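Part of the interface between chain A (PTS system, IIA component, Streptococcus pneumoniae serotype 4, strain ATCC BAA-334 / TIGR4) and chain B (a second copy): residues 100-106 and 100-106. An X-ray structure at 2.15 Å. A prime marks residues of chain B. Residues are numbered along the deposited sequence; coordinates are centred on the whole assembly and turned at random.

Chain A, residues 100-106: TGFNIPL
Chain B, residues 100-106: TGFNIPL

How do the two backbones lie against each other? An exact two-fold axis relates the copies, so each contact has a symmetry mate, except the one between Asn103 and Asn103′, which maps onto itself, and the stretches run antiparallel, their CA 101 to CA 105 directions 173° apart. The register centres on Asn103, whose CA lies 4.9 Å from the CA of Asn103′. In each chain Gly101 has phi/psi of 65/27, a positive phi that by itself favours glycine. Phe102 (-62/155) and Asn103 (-130/178) are extended and lead into a helix that begins at Ile104 (-63/-43), runs through Pro105 (-55/-42) and Leu106 (-59/-52), and continues later in the chain. Thr100, at -102/171, precedes the glycine and makes no contact with the partner stretch.

What does Asn103 do at the centre? Its CA-to-CB bond points toward the partner, and chi1 of 57° (p) with chi2 of 7° lets the amide serve both chains. Asn103 OD1 accepts from Leu106 N of its own chain at 3.1 Å with an N-H...O angle of 166°, capping the helix from the N-cap position. Asn103 ND2 donates across the interface to Gly101′ O at 2.9 Å and 153°; by symmetry, Asn103′ ND2 donates to Gly101 O at 2.9 Å. One planar group therefore ties the start of its own helix to the neighbouring loop. The two asparagines also approach each other directly, with Asn103 CB 4.3 Å from Asn103′ CB, while Asn103 CB sits 3.4 Å from Phe102′ O.

Does water take part in the contact? A water bridges the chains in each half of the contact. Water 1 donates to Phe102 O at 2.9 Å and accepts from Ile104′ N at 2.8 Å; water 2 repeats this with Phe102′ O at 2.9 Å and Ile104 N at 2.8 Å. Each water thus links a loop carbonyl to an amide in the first turn of the opposing helix.

Which side chains pack, and which turn aside? The CA-to-CB bond of Pro105 points toward the partner, the ring is C-gamma exo, and Pro105 CD lies 4.3 Å from Gly101′ CA. An ideal CB on Gly101′ would come 3.7 Å from Asn103 ND2 and 4.1 Å from Pro105 CG. The CA-to-CB bond of Phe102 points away (chi1 78°, p; chi2 -92°), and the residue contributes mainly through its carbonyl. That of Ile104 points sideways (chi1 -83°, m; chi2 -68°, m), and Leu106 (chi1 -174°, t; chi2 54°, p) is out of reach. Together the stretches bury 237 Å².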

ATOM      1  N   THR A 100      -1.446   4.243 -10.218  1.00 25.19           N
ATOM      2  CA  THR A 100      -2.098   3.131  -9.555  1.00 24.85           C
ATOM      3  C   THR A 100      -1.084   2.201  -8.847  1.00 24.67           C
ATOM      4  O   THR A 100       0.118   2.369  -9.010  1.00 24.09           O
ATOM      5  CB  THR A 100      -3.054   2.329 -10.497  1.00 24.44           C
ATOM      6  OG1 THR A 100      -3.837   1.444  -9.695  1.00 24.67           O
ATOM      7  CG2 THR A 100      -2.290   1.499 -11.477  1.00 22.40           C
ATOM      8  N   GLY A 101      -1.576   1.245  -8.060  1.00 24.87           N
ATOM      9  CA  GLY A 101      -0.674   0.299  -7.379  1.00 25.04           C
ATOM     10  C   GLY A 101       0.244   0.939  -6.343  1.00 25.95           C
ATOM     11  O   GLY A 101       1.327   0.401  -6.052  1.00 25.82           O
ATOM     12  N   PHE A 102      -0.188   2.064  -5.753  1.00 25.72           N
ATOM     13  CA  PHE A 102       0.664   2.828  -4.838  1.00 24.96           C
ATOM     14  C   PHE A 102       1.085   2.070  -3.574  1.00 25.68           C
ATOM     15  O   PHE A 102       0.374   1.169  -3.099  1.00 26.49           O
ATOM     16  CB  PHE A 102       0.009   4.173  -4.438  1.00 25.38           C
ATOM     17  CG  PHE A 102      -1.073   4.065  -3.380  1.00 25.34           C
ATOM     18  CD1 PHE A 102      -2.412   3.911  -3.739  1.00 26.69           C
ATOM     19  CD2 PHE A 102      -0.760   4.176  -2.032  1.00 25.51           C
ATOM     20  CE1 PHE A 102      -3.432   3.822  -2.750  1.00 26.72           C
ATOM     21  CE2 PHE A 102      -1.753   4.082  -1.048  1.00 27.55           C
ATOM     22  CZ  PHE A 102      -3.097   3.913  -1.412  1.00 26.90           C
ATOM     23  N   ASN A 103       2.208   2.496  -3.008  1.00 25.35           N
ATOM     24  CA  ASN A 103       2.715   1.951  -1.761  1.00 26.22           C
ATOM     25  C   ASN A 103       3.037   3.109  -0.802  1.00 25.83           C
ATOM     26  O   ASN A 103       2.825   4.273  -1.136  1.00 25.36           O
ATOM     27  CB  ASN A 103       3.924   1.021  -2.019  1.00 25.54           C
ATOM     28  CG  ASN A 103       5.046   1.707  -2.762  1.00 26.89           C
ATOM     29  OD1 ASN A 103       4.994   2.926  -2.983  1.00 25.25           O
ATOM     30  ND2 ASN A 103       6.081   0.939  -3.153  1.00 25.82           N
ATOM     31  N   ILE A 104       3.486   2.801   0.410  1.00 25.86           N
ATOM     32  CA  ILE A 104       3.770   3.865   1.379  1.00 25.93           C
ATOM     33  C   ILE A 104       4.900   4.776   0.867  1.00 26.48           C
ATOM     34  O   ILE A 104       4.777   5.983   0.925  1.00 26.71           O
ATOM     35  CB  ILE A 104       3.994   3.287   2.805  1.00 25.88           C
ATOM     36  CG1 ILE A 104       2.644   3.073   3.471  1.00 24.23           C
ATOM     37  CG2 ILE A 104       4.929   4.185   3.708  1.00 25.40           C
ATOM     38  CD1 ILE A 104       1.873   4.342   3.809  1.00 25.45           C
ATOM     39  N   PRO A 105       5.980   4.204   0.301  1.00 27.03           N
ATOM     40  CA  PRO A 105       7.045   5.096  -0.215  1.00 26.56           C
ATOM     41  C   PRO A 105       6.590   6.162  -1.233  1.00 26.75           C
ATOM     42  O   PRO A 105       7.054   7.309  -1.146  1.00 26.66           O
ATOM     43  CB  PRO A 105       8.014   4.119  -0.874  1.00 26.63           C
ATOM     44  CG  PRO A 105       7.881   2.861  -0.017  1.00 26.61           C
ATOM     45  CD  PRO A 105       6.395   2.782   0.232  1.00 27.42           C
ATOM     46  N   LEU A 106       5.722   5.798  -2.187  1.00 24.86           N
ATOM     47  CA  LEU A 106       5.127   6.783  -3.097  1.00 23.36           C
ATOM     48  C   LEU A 106       4.347   7.867  -2.348  1.00 23.44           C
ATOM     49  O   LEU A 106       4.573   9.076  -2.563  1.00 23.16           O
ATOM     50  CB  LEU A 106       4.204   6.102  -4.121  1.00 22.61           C
ATOM     51  CG  LEU A 106       3.625   7.019  -5.252  1.00 22.33           C
ATOM     52  CD1 LEU A 106       4.678   7.787  -6.035  1.00 22.13           C
ATOM     53  CD2 LEU A 106       2.796   6.174  -6.216  1.00 25.53           C
TER
ATOM     54  N   THR B 100       9.540  -5.659   1.214  1.00 25.19           N
ATOM     55  CA  THR B 100       9.138  -4.362   1.723  1.00 24.85           C
ATOM     56  C   THR B 100       8.467  -3.492   0.634  1.00 24.67           C
ATOM     57  O   THR B 100       8.459  -3.869  -0.531  1.00 24.09           O
ATOM     58  CB  THR B 100      10.299  -3.596   2.438  1.00 24.44           C
ATOM     59  OG1 THR B 100       9.741  -2.476   3.127  1.00 24.67           O
ATOM     60  CG2 THR B 100      11.298  -3.074   1.456  1.00 22.40           C
ATOM     61  N   GLY B 101       7.901  -2.351   1.024  1.00 24.87           N
ATOM     62  CA  GLY B 101       7.272  -1.453   0.039  1.00 25.04           C
ATOM     63  C   GLY B 101       6.048  -2.040  -0.656  1.00 25.95           C
ATOM     64  O   GLY B 101       5.718  -1.633  -1.785  1.00 25.82           O
ATOM     65  N   PHE B 102       5.347  -2.967   0.014  1.00 25.72           N
ATOM     66  CA  PHE B 102       4.231  -3.684  -0.608  1.00 24.96           C
ATOM     67  C   PHE B 102       3.059  -2.795  -1.036  1.00 25.68           C
ATOM     68  O   PHE B 102       2.815  -1.726  -0.449  1.00 26.49           O
ATOM     69  CB  PHE B 102       3.708  -4.823   0.302  1.00 25.38           C
ATOM     70  CG  PHE B 102       2.815  -4.370   1.441  1.00 25.34           C
ATOM     71  CD1 PHE B 102       3.350  -4.075   2.695  1.00 26.69           C
ATOM     72  CD2 PHE B 102       1.439  -4.295   1.277  1.00 25.51           C
ATOM     73  CE1 PHE B 102       2.513  -3.662   3.771  1.00 26.72           C
ATOM     74  CE2 PHE B 102       0.606  -3.881   2.325  1.00 27.55           C
ATOM     75  CZ  PHE B 102       1.148  -3.572   3.581  1.00 26.90           C
ATOM     76  N   ASN B 103       2.305  -3.285  -2.012  1.00 25.35           N
ATOM     77  CA  ASN B 103       1.105  -2.619  -2.489  1.00 26.22           C
ATOM     78  C   ASN B 103      -0.052  -3.631  -2.518  1.00 25.83           C
ATOM     79  O   ASN B 103       0.122  -4.789  -2.142  1.00 25.36           O
ATOM     80  CB  ASN B 103       1.359  -1.945  -3.859  1.00 25.54           C
ATOM     81  CG  ASN B 103       1.849  -2.913  -4.909  1.00 26.89           C
ATOM     82  OD1 ASN B 103       1.884  -4.129  -4.669  1.00 25.25           O
ATOM     83  ND2 ASN B 103       2.230  -2.393  -6.091  1.00 25.82           N
ATOM     84  N   ILE B 104      -1.246  -3.193  -2.901  1.00 25.86           N
ATOM     85  CA  ILE B 104      -2.395  -4.105  -2.910  1.00 25.93           C
ATOM     86  C   ILE B 104      -2.166  -5.254  -3.908  1.00 26.48           C
ATOM     87  O   ILE B 104      -2.395  -6.400  -3.575  1.00 26.71           O
ATOM     88  CB  ILE B 104      -3.731  -3.333  -3.098  1.00 25.88           C
ATOM     89  CG1 ILE B 104      -4.192  -2.802  -1.750  1.00 24.23           C
ATOM     90  CG2 ILE B 104      -4.866  -4.196  -3.778  1.00 25.40           C
ATOM     91  CD1 ILE B 104      -4.627  -3.860  -0.745  1.00 25.45           C
ATOM     92  N   PRO B 105      -1.651  -4.961  -5.118  1.00 27.03           N
ATOM     93  CA  PRO B 105      -1.408  -6.082  -6.056  1.00 26.56           C
ATOM     94  C   PRO B 105      -0.520  -7.224  -5.520  1.00 26.75           C
ATOM     95  O   PRO B 105      -0.837  -8.396  -5.769  1.00 26.66           O
ATOM     96  CB  PRO B 105      -0.725  -5.393  -7.234  1.00 26.63           C
ATOM     97  CG  PRO B 105      -1.356  -4.003  -7.242  1.00 26.61           C
ATOM     98  CD  PRO B 105      -1.413  -3.653  -5.774  1.00 27.42           C
ATOM     99  N   LEU B 106       0.574  -6.899  -4.817  1.00 24.86           N
ATOM    100  CA  LEU B 106       1.386  -7.922  -4.147  1.00 23.36           C
ATOM    101  C   LEU B 106       0.576  -8.728  -3.128  1.00 23.44           C
ATOM    102  O   LEU B 106       0.574  -9.976  -3.162  1.00 23.16           O
ATOM    103  CB  LEU B 106       2.604  -7.293  -3.453  1.00 22.61           C
ATOM    104  CG  LEU B 106       3.641  -8.290  -2.830  1.00 22.33           C
ATOM    105  CD1 LEU B 106       4.166  -9.334  -3.803  1.00 22.13           C
ATOM    106  CD2 LEU B 106       4.815  -7.505  -2.251  1.00 25.53           C
TER
HETATM  107  O   HOH W   1      -1.622  -0.676  -4.136  1.00 23.84           O
HETATM  108  O   HOH W   2       4.353   0.198   1.098  1.00 23.84           O